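Local coordinates for Sodium/sialic acid symporter SiaT (Proteus mirabilis, PDB 5NV9), which couples the inward sodium gradient to uptake of the sialic acid N-acetylneuraminic acid across the bacterial inner membrane, at residues 81-84 / 85-88; 109-112 / 113-117; 196-199 / 200-204; 237-240 / 241-245; 294-297 / 298-302. One frame throughout, in Å; residues are numbered along the deposited sequence.

Contact 1: residues 81-84 / 85-88. With SLB (N-acetyl-beta-neuraminic acid), chain D.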
# COMPACT_ATOMS: atom_id res chain seq x y z
N GLY A 81 -2.56 -11.61 -8.87
CA GLY A 81 -2.75 -10.81 -7.66
C GLY A 81 -3.73 -9.66 -7.75
O GLY A 81 -4.51 -9.44 -6.82
N GLN A 82 -3.67 -8.90 -8.85
CA GLN A 82 -4.54 -7.76 -9.09
C GLN A 82 -6.01 -8.13 -9.23
O GLN A 82 -6.91 -7.45 -8.70
CB GLN A 82 -4.11 -7.02 -10.39
CG GLN A 82 -2.64 -6.72 -10.44
CD GLN A 82 -2.24 -5.63 -9.46
OE1 GLN A 82 -3.06 -4.80 -9.07
NE2 GLN A 82 -0.98 -5.56 -9.15
N TYR A 83 -6.25 -9.20 -9.96
CA TYR A 83 -7.60 -9.66 -10.19
C TYR A 83 -8.22 -10.31 -8.95
O TYR A 83 -9.42 -10.23 -8.74
CB TYR A 83 -7.67 -10.51 -11.49
CG TYR A 83 -7.31 -9.60 -12.65
CD1 TYR A 83 -8.20 -8.66 -13.12
CD2 TYR A 83 -6.04 -9.58 -13.19
CE1 TYR A 83 -7.86 -7.75 -14.12
CE2 TYR A 83 -5.68 -8.68 -14.20
CZ TYR A 83 -6.60 -7.76 -14.64
OH TYR A 83 -6.27 -6.90 -15.66
N LEU A 84 -7.40 -10.88 -8.09
CA LEU A 84 -7.92 -11.41 -6.81
C LEU A 84 -8.31 -10.25 -5.89
O LEU A 84 -9.11 -10.43 -5.04
CB LEU A 84 -6.90 -12.27 -6.08
CG LEU A 84 -6.59 -13.58 -6.81
CD1 LEU A 84 -5.43 -14.35 -6.15
CD2 LEU A 84 -7.83 -14.43 -6.93
N ALA A 85 -7.71 -9.09 -6.08
CA ALA A 85 -7.93 -7.90 -5.24
C ALA A 85 -9.25 -7.29 -5.63
O ALA A 85 -9.91 -6.66 -4.81
CB ALA A 85 -6.81 -6.89 -5.44
N ILE A 86 -9.63 -7.47 -6.90
CA ILE A 86 -10.94 -7.03 -7.34
C ILE A 86 -11.99 -8.07 -6.91
O ILE A 86 -13.03 -7.70 -6.40
CB ILE A 86 -10.98 -6.85 -8.85
CG1 ILE A 86 -9.98 -5.78 -9.26
CG2 ILE A 86 -12.40 -6.55 -9.36
CD1 ILE A 86 -9.82 -5.70 -10.76
N ALA A 87 -11.71 -9.35 -7.13
CA ALA A 87 -12.65 -10.40 -6.78
C ALA A 87 -13.12 -10.42 -5.33
O ALA A 87 -14.23 -10.83 -5.06
CB ALA A 87 -12.06 -11.75 -7.12
N ILE A 88 -12.29 -10.03 -4.38
CA ILE A 88 -12.76 -9.98 -2.99
C ILE A 88 -13.61 -8.76 -2.64
O ILE A 88 -14.26 -8.78 -1.60
CB ILE A 88 -11.59 -10.04 -1.96
CG1 ILE A 88 -10.65 -8.87 -2.13
CG2 ILE A 88 -10.83 -11.37 -2.08
CD1 ILE A 88 -9.91 -8.50 -0.87
C1 SLB D . 2.57 -1.43 -3.58
C2 SLB D . 1.60 -2.57 -3.42
C3 SLB D . 2.38 -3.86 -3.30
C4 SLB D . 1.47 -5.11 -3.35
C5 SLB D . 0.74 -5.04 -4.69
C6 SLB D . -0.04 -3.71 -4.79
C7 SLB D . -0.80 -3.51 -6.11
C8 SLB D . -1.53 -2.19 -6.14
C9 SLB D . -2.41 -2.06 -7.37
C10 SLB D . -0.07 -7.05 -5.87
C11 SLB D . -1.29 -7.91 -6.05
N5 SLB D . -0.18 -6.17 -4.86
O1A SLB D . 2.87 -1.06 -4.77
O1B SLB D . 3.08 -0.92 -2.52
O2 SLB D . 0.75 -2.39 -2.26
O4 SLB D . 2.26 -6.35 -3.28
O6 SLB D . 0.84 -2.60 -4.65
O7 SLB D . 0.10 -3.50 -7.22
O8 SLB D . -2.32 -2.04 -4.96
O9 SLB D . -3.50 -3.03 -7.37
O10 SLB D . 0.92 -7.11 -6.62
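Gln82 faces two partners: its backbone O accepts the hydrogen bond of Ile86 N (3.3 Å), and its side-chain amide grips the bound N-acetylneuraminic acid (SLB). OE1 of Gln82 accepts a hydrogen bond from O9 of SLB that is very short at 2.5 Å, while NE2 of Gln82 gives a nearly straight one to O7 of SLB (3.0 Å, 171°). With both ends of the amide engaged on the glycerol tail, its rotation is fixed. The side chain folds to get there, with CG beside the backbone N and a bend at chi2 (-71°). Just before it, Gly81 offers only main chain, and the acetyl methyl C11 of SLB comes 3.5 Å from Gly81 C. Both residues line the substrate pocket from helix 80-87, a short transmembrane helix of the LeuT fold; Thr58, Ser60, Thr63 and Arg135 hold the sugar from elsewhere. Behind this first shell the helix is unevenly bonded. Ala87 N reaches Tyr83 O at 2.9 Å, whereas Ala85 N is shared between two weak bonds, to Gly81 O and Gln82 O. Tyr83 and Ile86 run side by side, CD1 of Tyr83 lying 4.1 Å from CD1 of Ile86, and the Tyr83 hydroxyl is hydrogen-bonded to Ala282 O on helix 267-301. On another flank, Asn247 of helix 236-253 donates through ND2 to Gly81 O and packs against Leu84, Ala85 and Ile88.

Contact 2: residues 109-112 / 113-117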
# COMPACT_ATOMS: atom_id res chain seq x y z
N TYR A 109 -9.61 -0.78 14.04
CA TYR A 109 -9.33 -1.74 15.16
C TYR A 109 -10.35 -1.61 16.30
O TYR A 109 -10.50 -2.50 17.15
CB TYR A 109 -7.84 -1.68 15.56
CG TYR A 109 -7.00 -1.79 14.33
CD1 TYR A 109 -7.09 -2.94 13.50
CD2 TYR A 109 -6.26 -0.68 13.84
CE1 TYR A 109 -6.39 -3.00 12.29
CE2 TYR A 109 -5.55 -0.75 12.63
CZ TYR A 109 -5.65 -1.88 11.84
OH TYR A 109 -4.98 -1.92 10.62
N GLU A 110 -11.13 -0.54 16.26
CA GLU A 110 -12.28 -0.38 17.17
C GLU A 110 -13.27 -1.50 16.98
O GLU A 110 -13.92 -1.89 17.94
CB GLU A 110 -13.03 0.94 16.91
CG GLU A 110 -12.27 2.20 17.26
CD GLU A 110 -12.89 3.50 16.70
OE1 GLU A 110 -14.12 3.63 16.57
OE2 GLU A 110 -12.12 4.44 16.39
N TYR A 111 -13.43 -1.99 15.75
CA TYR A 111 -14.29 -3.15 15.53
C TYR A 111 -13.88 -4.33 16.47
O TYR A 111 -14.75 -5.01 17.02
CB TYR A 111 -14.28 -3.59 14.05
CG TYR A 111 -14.85 -4.96 13.87
CD1 TYR A 111 -16.22 -5.14 13.85
CD2 TYR A 111 -14.00 -6.10 13.79
CE1 TYR A 111 -16.76 -6.41 13.75
CE2 TYR A 111 -14.53 -7.37 13.71
CZ TYR A 111 -15.91 -7.53 13.68
OH TYR A 111 -16.46 -8.79 13.55
N LEU A 112 -12.55 -4.57 16.60
CA LEU A 112 -12.03 -5.68 17.37
C LEU A 112 -12.35 -5.58 18.87
O LEU A 112 -12.59 -6.61 19.50
CB LEU A 112 -10.53 -5.89 17.16
CG LEU A 112 -10.03 -6.23 15.73
CD1 LEU A 112 -8.52 -6.30 15.70
CD2 LEU A 112 -10.66 -7.50 15.17
N GLU A 113 -12.39 -4.37 19.42
CA GLU A 113 -12.82 -4.20 20.78
C GLU A 113 -14.32 -4.42 20.85
O GLU A 113 -14.78 -5.14 21.74
CB GLU A 113 -12.45 -2.86 21.40
CG GLU A 113 -13.06 -2.66 22.77
CD GLU A 113 -12.30 -1.72 23.68
OE1 GLU A 113 -11.49 -0.89 23.22
OE2 GLU A 113 -12.48 -1.87 24.90
N ALA A 114 -15.09 -3.87 19.94
CA ALA A 114 -16.54 -4.13 19.92
C ALA A 114 -16.91 -5.60 19.78
O ALA A 114 -17.87 -6.04 20.38
CB ALA A 114 -17.20 -3.34 18.80
N ARG A 115 -16.16 -6.38 18.98
CA ARG A 115 -16.45 -7.78 18.70
C ARG A 115 -15.87 -8.69 19.78
O ARG A 115 -16.49 -9.71 20.13
CB ARG A 115 -15.84 -8.15 17.33
CG ARG A 115 -15.94 -9.60 16.93
CD ARG A 115 -17.42 -10.03 16.86
NE ARG A 115 -17.53 -11.41 16.49
CZ ARG A 115 -17.44 -12.42 17.34
NH1 ARG A 115 -17.29 -12.18 18.63
NH2 ARG A 115 -17.51 -13.67 16.90
N PHE A 116 -14.66 -8.34 20.24
CA PHE A 116 -13.85 -9.12 21.14
C PHE A 116 -13.52 -8.33 22.40
O PHE A 116 -14.42 -8.06 23.26
CB PHE A 116 -12.57 -9.60 20.41
CG PHE A 116 -12.84 -10.58 19.29
CD1 PHE A 116 -13.66 -11.68 19.49
CD2 PHE A 116 -12.24 -10.42 18.03
CE1 PHE A 116 -13.91 -12.58 18.46
CE2 PHE A 116 -12.46 -11.32 17.02
CZ PHE A 116 -13.31 -12.40 17.22
N ASP A 117 -12.29 -7.89 22.55
CA ASP A 117 -12.03 -6.91 23.63
C ASP A 117 -10.81 -6.04 23.26
O ASP A 117 -10.35 -6.11 22.12
CB ASP A 117 -11.87 -7.62 24.98
CG ASP A 117 -10.64 -8.48 25.04
OD1 ASP A 117 -9.84 -8.45 24.10
OD2 ASP A 117 -10.47 -9.18 26.06
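Ala114 N to Glu110 O (3.0 Å, 176°), Arg115 N to Tyr111 O and Phe116 N to Leu112 O make three successive helical hydrogen bonds, after which Phe116 leaves helical backbone angles and the short helix 110-115 ends. The side-chain contact is carried by Arg115, whose aliphatic stem runs beside Tyr111 in the same direction. Its CB sits over one face of the phenol in a CH-pi contact, 4.1 Å from the centroid of the Tyr111 ring, and its CG follows on to lie 3.5 Å from Tyr111 OH. Tyr111 gets its ring there by holding CG anti to the backbone N (chi1 165°). The guanidinium stands nearly perpendicular to that ring, 83° between the planes, with Tyr111 OH near its edge. CG of Arg115 is also placed 3.7 Å above the centre of the neighbouring Phe116 ring, and CE1 of Phe116 lies over one guanidinium face. Leu112 adds a looser touch, CD2 of Leu112 to CD2 of Phe116 at 4.4 Å. The charged end of Arg115 has partners that include two carbonyls, Gly425 O for NE and Ala431 O for NH1. Asp117 then takes the N-cap position of helix 118-151, while Glu113 forms salt bridges with Arg121 of that helix and with Arg362. At this cytoplasmic end, Tyr111, Leu112 and Phe116 rest on helix 415-427, and Tyr109 and Leu112 on Ala124 of helix 118-151.

Contact 3: residues 196-199 / 200-204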
# COMPACT_ATOMS: atom_id res chain seq x y z
N ILE A 196 4.67 5.77 -20.78
CA ILE A 196 5.95 4.96 -20.84
C ILE A 196 5.75 3.79 -21.80
O ILE A 196 6.57 3.55 -22.69
CB ILE A 196 6.35 4.40 -19.46
CG1 ILE A 196 6.78 5.54 -18.51
CG2 ILE A 196 7.48 3.40 -19.63
CD1 ILE A 196 6.77 5.18 -17.03
N PHE A 197 4.66 3.07 -21.62
CA PHE A 197 4.38 1.96 -22.51
C PHE A 197 4.39 2.41 -24.00
O PHE A 197 5.13 1.87 -24.81
CB PHE A 197 3.04 1.29 -22.19
CG PHE A 197 2.78 0.09 -23.06
CD1 PHE A 197 3.62 -1.01 -22.99
CD2 PHE A 197 1.76 0.10 -23.98
CE1 PHE A 197 3.40 -2.11 -23.80
CE2 PHE A 197 1.55 -0.97 -24.82
CZ PHE A 197 2.38 -2.08 -24.75
N ILE A 198 3.58 3.38 -24.32
CA ILE A 198 3.51 3.94 -25.66
C ILE A 198 4.86 4.30 -26.31
O ILE A 198 5.12 3.93 -27.48
CB ILE A 198 2.57 5.17 -25.68
CG1 ILE A 198 1.14 4.67 -25.50
CG2 ILE A 198 2.70 5.94 -27.01
CD1 ILE A 198 0.20 5.74 -25.03
N MSE A 199 5.69 5.01 -25.55
CA MSE A 199 6.99 5.41 -25.97
C MSE A 199 7.90 4.25 -26.24
O MSE A 199 8.71 4.32 -27.18
CB MSE A 199 7.65 6.32 -24.94
CG MSE A 199 6.73 7.55 -24.70
SE MSE A 199 7.66 9.30 -24.86
CE MSE A 199 8.34 8.82 -26.66
N ILE A 200 7.85 3.21 -25.39
CA ILE A 200 8.67 2.04 -25.64
C ILE A 200 8.15 1.36 -26.91
O ILE A 200 8.95 0.89 -27.69
CB ILE A 200 8.67 0.98 -24.50
CG1 ILE A 200 9.20 1.56 -23.20
CG2 ILE A 200 9.57 -0.20 -24.91
CD1 ILE A 200 8.81 0.72 -21.99
N CYS A 201 6.84 1.30 -27.12
CA CYS A 201 6.34 0.70 -28.37
C CYS A 201 6.87 1.41 -29.60
O CYS A 201 7.20 0.73 -30.58
CB CYS A 201 4.82 0.70 -28.49
SG CYS A 201 3.90 -0.43 -27.45
N PHE A 202 6.97 2.74 -29.55
CA PHE A 202 7.48 3.54 -30.68
C PHE A 202 8.96 3.34 -30.88
O PHE A 202 9.46 3.58 -31.95
CB PHE A 202 7.13 5.00 -30.55
CG PHE A 202 5.73 5.32 -31.03
CD1 PHE A 202 5.46 5.49 -32.38
CD2 PHE A 202 4.67 5.45 -30.13
CE1 PHE A 202 4.17 5.79 -32.82
CE2 PHE A 202 3.38 5.75 -30.55
CZ PHE A 202 3.13 5.91 -31.90
N LYS A 203 9.68 2.88 -29.88
CA LYS A 203 11.13 2.62 -30.03
C LYS A 203 11.54 1.17 -30.33
O LYS A 203 12.70 0.88 -30.55
CB LYS A 203 11.86 3.08 -28.78
CG LYS A 203 11.60 4.53 -28.54
CD LYS A 203 12.38 5.01 -27.35
CE LYS A 203 13.45 5.99 -27.78
NZ LYS A 203 12.90 7.35 -27.60
N VAL A 204 10.59 0.26 -30.26
CA VAL A 204 10.86 -1.12 -30.59
C VAL A 204 10.58 -1.26 -32.07
O VAL A 204 9.52 -0.87 -32.53
CB VAL A 204 9.98 -2.08 -29.77
CG1 VAL A 204 9.98 -3.47 -30.35
CG2 VAL A 204 10.44 -2.11 -28.33
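Phe202 lies back alongside Ile198, one turn earlier in helix 155-203, meeting it with the edge of its ring. Its CB stays 3.8 Å from Ile198 O; beyond CG, the ring atom CD2 of Phe202 comes to 3.1 Å from that same oxygen, which lies near the plane of the ring at its edge. Further out, CE2 of Phe202 meets the CG2 branch of Ile198 at 3.6 Å, again at the ring edge and in plane. The neighbouring pair is built differently. Phe197 turns its ring back beside its own carbonyl carbon (chi1 -177°), and this lays one ring face under the sulfur of Cys201, with SG of Cys201 3.8 Å from the Phe197 ring centroid and 26° off the normal: a sulfur-aromatic contact. Ile196 and Ile200 lie side by side, pointing the same way, with CG2 of Ile196 3.8 Å from CD1 of Ile200. Near the end of the helix, Lys203 N is weakly bonded to Met199 O, and its NZ is hydrogen-bonded to Glu323 O. Around this periplasmic end, Phe197 and Cys201 pack on helix 207-217, Ile200 on helix 267-301, and Ile196, Ile200 and Lys203 on helix 315-323.

Contact 4: residues 237-240 / 241-245. With SLB (N-acetyl-beta-neuraminic acid), chain D.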
# COMPACT_ATOMS: atom_id res chain seq x y z
N PRO A 237 -0.10 -21.38 -8.13
CA PRO A 237 -0.88 -21.69 -6.91
C PRO A 237 -0.41 -20.97 -5.64
O PRO A 237 -1.25 -20.43 -4.89
CB PRO A 237 -0.68 -23.21 -6.74
CG PRO A 237 -0.37 -23.69 -8.12
CD PRO A 237 0.41 -22.60 -8.79
N VAL A 238 0.90 -20.91 -5.41
CA VAL A 238 1.46 -20.19 -4.21
C VAL A 238 1.13 -18.69 -4.16
O VAL A 238 0.63 -18.15 -3.16
CB VAL A 238 2.97 -20.44 -4.12
CG1 VAL A 238 3.57 -19.68 -2.94
CG2 VAL A 238 3.20 -21.94 -3.99
N LEU A 239 1.38 -18.00 -5.27
CA LEU A 239 1.04 -16.60 -5.35
C LEU A 239 -0.49 -16.33 -5.35
O LEU A 239 -0.92 -15.32 -4.84
CB LEU A 239 1.76 -15.91 -6.51
CG LEU A 239 1.36 -16.33 -7.90
CD1 LEU A 239 0.09 -15.59 -8.27
CD2 LEU A 239 2.44 -16.04 -8.95
N MSE A 240 -1.32 -17.24 -5.87
CA MSE A 240 -2.76 -17.11 -5.76
C MSE A 240 -3.23 -17.17 -4.31
O MSE A 240 -3.96 -16.28 -3.89
CB MSE A 240 -3.51 -18.15 -6.57
CG MSE A 240 -3.50 -17.70 -8.02
SE MSE A 240 -4.29 -19.08 -9.20
CE MSE A 240 -6.10 -18.29 -9.05
N ILE A 241 -2.82 -18.18 -3.54
CA ILE A 241 -3.19 -18.23 -2.13
C ILE A 241 -2.54 -17.08 -1.37
O ILE A 241 -3.22 -16.40 -0.58
CB ILE A 241 -2.81 -19.54 -1.43
CG1 ILE A 241 -3.20 -20.73 -2.27
CG2 ILE A 241 -3.58 -19.66 -0.11
CD1 ILE A 241 -2.33 -21.93 -1.95
N GLY A 242 -1.26 -16.81 -1.65
CA GLY A 242 -0.55 -15.70 -1.03
C GLY A 242 -1.19 -14.33 -1.30
O GLY A 242 -1.45 -13.55 -0.36
N PHE A 243 -1.49 -14.02 -2.57
CA PHE A 243 -2.14 -12.74 -2.88
C PHE A 243 -3.59 -12.64 -2.37
O PHE A 243 -4.01 -11.52 -1.95
CB PHE A 243 -2.09 -12.37 -4.36
CG PHE A 243 -0.79 -11.75 -4.77
CD1 PHE A 243 -0.24 -10.73 -4.04
CD2 PHE A 243 -0.07 -12.24 -5.83
CE1 PHE A 243 0.99 -10.14 -4.39
CE2 PHE A 243 1.15 -11.67 -6.19
CZ PHE A 243 1.69 -10.62 -5.47
N LEU A 244 -4.34 -13.75 -2.38
CA LEU A 244 -5.64 -13.74 -1.77
C LEU A 244 -5.55 -13.23 -0.33
O LEU A 244 -6.25 -12.30 0.03
CB LEU A 244 -6.28 -15.10 -1.82
CG LEU A 244 -7.64 -15.22 -1.15
CD1 LEU A 244 -8.60 -14.31 -1.86
CD2 LEU A 244 -8.06 -16.67 -1.28
N PHE A 245 -4.67 -13.81 0.47
CA PHE A 245 -4.57 -13.39 1.84
C PHE A 245 -3.98 -11.99 2.00
O PHE A 245 -4.39 -11.27 2.91
CB PHE A 245 -3.89 -14.46 2.71
CG PHE A 245 -4.82 -15.60 3.01
CD1 PHE A 245 -5.12 -16.51 2.03
CD2 PHE A 245 -5.45 -15.71 4.25
CE1 PHE A 245 -6.04 -17.53 2.25
CE2 PHE A 245 -6.34 -16.72 4.49
CZ PHE A 245 -6.64 -17.65 3.49
C1 SLB D . 2.57 -1.43 -3.58
C2 SLB D . 1.60 -2.57 -3.42
C3 SLB D . 2.38 -3.86 -3.30
C4 SLB D . 1.47 -5.11 -3.35
C5 SLB D . 0.74 -5.04 -4.69
C6 SLB D . -0.04 -3.71 -4.79
C7 SLB D . -0.80 -3.51 -6.11
C8 SLB D . -1.53 -2.19 -6.14
C9 SLB D . -2.41 -2.06 -7.37
C10 SLB D . -0.07 -7.05 -5.87
C11 SLB D . -1.29 -7.91 -6.05
N5 SLB D . -0.18 -6.17 -4.86
O1A SLB D . 2.87 -1.06 -4.77
O1B SLB D . 3.08 -0.92 -2.52
O2 SLB D . 0.75 -2.39 -2.26
O4 SLB D . 2.26 -6.35 -3.28
O6 SLB D . 0.84 -2.60 -4.65
O7 SLB D . 0.10 -3.50 -7.22
O8 SLB D . -2.32 -2.04 -4.96
O9 SLB D . -3.50 -3.03 -7.37
O10 SLB D . 0.92 -7.11 -6.62
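Phe243 packs closely on the carbonyl of Leu239, one turn before it, and on the bound N-acetylneuraminic acid (SLB). Phe243 N donates to Leu239 O at 2.7 Å, an almost straight bond of 163°, and the ring stays close to the same carbonyl, with CD2 of Phe243 3.3 Å from Leu239 O. Leu239 holds its CG between the backbone N and the carbonyl carbon (chi1 67°), and its CD1 then lies 4.1 Å from CD2 of Phe243, the two side chains meeting at a slant. The acetyl group of the ligand covers one face of the ring: methyl C11 of SLB stands 3.5 Å above the plane of Phe243, toward the rim, and CE1 of Phe243 is 3.6 Å from C10 of SLB. The contact is van der Waals in kind, consistent with the ring helping to fit the N-acetyl group. Edge-to-face contacts with Phe78 and Phe459 help set how the ring is turned. In the same buried part, Gly242 N is tied to Val238 O at 2.8 Å.

On the other flank the backbone bonds are just as sound, but side chain hardly meets side chain. Met240, Ile241 and Leu244 are partly exposed, and what they touch across the contact is mainly backbone: CG1 of Ile241 rests 3.3 Å from Pro237 O, and CB of Leu244 rests against Met240 O. Outside the turn, Ile241 meets Trp229 and Val463. Helix 236-253 is thus a transmembrane helix of the LeuT fold that presents one aromatic ring to the substrate pocket, facing the acetyl group of the sialic acid in this outward-open state.

Contact 5: residues 294-297 / 298-302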
# COMPACT_ATOMS: atom_id res chain seq x y z
N ALA A 294 7.93 -4.88 -22.60
CA ALA A 294 8.43 -3.92 -23.61
C ALA A 294 9.88 -3.62 -23.48
O ALA A 294 10.58 -3.59 -24.50
CB ALA A 294 7.62 -2.63 -23.63
N LEU A 295 10.36 -3.40 -22.25
CA LEU A 295 11.74 -3.04 -22.05
C LEU A 295 12.66 -4.18 -22.36
O LEU A 295 13.80 -3.94 -22.78
CB LEU A 295 12.01 -2.60 -20.61
CG LEU A 295 11.46 -1.22 -20.21
CD1 LEU A 295 11.58 -0.97 -18.76
CD2 LEU A 295 12.12 -0.09 -20.95
N PHE A 296 12.19 -5.40 -22.06
CA PHE A 296 12.90 -6.62 -22.36
C PHE A 296 13.13 -6.73 -23.86
O PHE A 296 14.26 -7.01 -24.30
CB PHE A 296 12.11 -7.82 -21.84
CG PHE A 296 12.50 -9.09 -22.47
CD1 PHE A 296 13.67 -9.68 -22.13
CD2 PHE A 296 11.69 -9.67 -23.39
CE1 PHE A 296 14.08 -10.86 -22.71
CE2 PHE A 296 12.09 -10.86 -24.00
CZ PHE A 296 13.29 -11.45 -23.67
N VAL A 297 12.07 -6.53 -24.65
CA VAL A 297 12.20 -6.51 -26.11
C VAL A 297 13.10 -5.38 -26.58
O VAL A 297 13.98 -5.59 -27.41
CB VAL A 297 10.86 -6.50 -26.81
CG1 VAL A 297 11.05 -6.50 -28.31
CG2 VAL A 297 10.06 -7.71 -26.39
N TYR A 298 12.95 -4.19 -26.00
CA TYR A 298 13.75 -3.10 -26.41
C TYR A 298 15.24 -3.35 -26.16
O TYR A 298 16.04 -3.06 -27.04
CB TYR A 298 13.31 -1.79 -25.77
CG TYR A 298 14.18 -0.59 -26.12
CD1 TYR A 298 14.01 0.11 -27.33
CD2 TYR A 298 15.15 -0.14 -25.25
CE1 TYR A 298 14.82 1.20 -27.65
CE2 TYR A 298 15.94 0.94 -25.56
CZ TYR A 298 15.77 1.62 -26.73
OH TYR A 298 16.61 2.72 -26.94
N TYR A 299 15.64 -3.88 -25.00
CA TYR A 299 17.06 -4.06 -24.77
C TYR A 299 17.66 -5.34 -25.38
O TYR A 299 18.87 -5.47 -25.40
CB TYR A 299 17.39 -3.90 -23.27
CG TYR A 299 17.28 -2.46 -22.83
CD1 TYR A 299 18.26 -1.52 -23.18
CD2 TYR A 299 16.22 -2.04 -22.07
CE1 TYR A 299 18.16 -0.18 -22.80
CE2 TYR A 299 16.12 -0.73 -21.63
CZ TYR A 299 17.08 0.23 -22.01
OH TYR A 299 16.92 1.56 -21.60
N GLN A 300 16.82 -6.26 -25.86
CA GLN A 300 17.23 -7.34 -26.73
C GLN A 300 17.52 -6.83 -28.15
O GLN A 300 18.34 -7.38 -28.82
CB GLN A 300 16.14 -8.39 -26.83
CG GLN A 300 15.97 -9.23 -25.58
CD GLN A 300 17.16 -10.12 -25.31
OE1 GLN A 300 17.93 -9.88 -24.43
NE2 GLN A 300 17.30 -11.14 -26.10
N GLN A 301 16.78 -5.81 -28.60
CA GLN A 301 17.04 -5.14 -29.88
C GLN A 301 18.17 -4.18 -29.80
O GLN A 301 18.69 -3.79 -30.81
CB GLN A 301 15.83 -4.38 -30.38
CG GLN A 301 14.76 -5.30 -30.89
CD GLN A 301 13.63 -4.53 -31.46
OE1 GLN A 301 13.59 -3.29 -31.38
NE2 GLN A 301 12.69 -5.22 -32.02
N ASN A 302 18.53 -3.76 -28.60
CA ASN A 302 19.62 -2.79 -28.42
C ASN A 302 20.57 -3.20 -27.35
O ASN A 302 20.72 -2.48 -26.34
CB ASN A 302 19.03 -1.46 -28.06
CG ASN A 302 18.13 -0.93 -29.15
OD1 ASN A 302 18.63 -0.37 -30.13
ND2 ASN A 302 16.83 -1.09 -29.01
O HOH W 1 16.54 -7.45 -22.63
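Ala294 begins the turn with its carbonyl, which takes the hydrogen bond of Tyr298 N at 2.9 Å; its small side chain sits against Ile200 and Ile211. Leu295 does the same for Tyr299 N and adds a side-chain touch, its CD2 running beside the phenol to lie 4.1 Å from CE2 of Tyr299. That ring also crowds the Leu295 carbonyl, with CD2 of Tyr299 3.2 Å from Leu295 O, and CD2 of Tyr298 lies over the centre of its face. Phe296 carries the CH-pi contact: a chi1 of 161° sets its ring beside the carbonyl carbon, and CG of Gln300 settles over one face, 4.1 Å from the Phe296 centroid. Because Gln300 bends at chi2, its amide ends up almost parallel to the ring, 8° between the planes. A water donates to Phe296 O at 2.9 Å and more weakly to Gln300 OE1, so the carbonyl has this second partner beside Gln300 N. The Phe296 ring also forms a cation-pi contact with Lys220. Val297 finally accepts from Gln301 N at 3.1 Å, and the Gln301 amide is held through NE2 by Asp205 O. Past the last turn Asn302 folds its side chain back, its ND2 donating to Tyr298 O at 2.9 Å. The arrangement is that of a helix terminus: the periplasmic end of the long helix 267-301, where a side-chain amide supplies a donor to a carbonyl of the final turn.

In the fold
The five contacts follow one another in series along the chain, each on one helix or running just past its end, and fall into two touching pairs and one outlier. Contacts 1 and 4, their centres 10 Å apart, join helices 80-87 and 236-253: Gly81 CA meets Phe243 CD2 at 3.6 Å, and both contacts line the sialic acid pocket. Contacts 3 and 5, also 10 Å apart between centres, bring helix ends 155-203 and 267-301 together on the periplasmic side, with Lys203 O 3.6 Å from Tyr298 CD1. Contact 2 stands alone at the cytoplasmic end, about 50 Å from contact 3 and 52 Å from contact 5, centre to centre. The set therefore spans the transporter, with the substrate between its two ends.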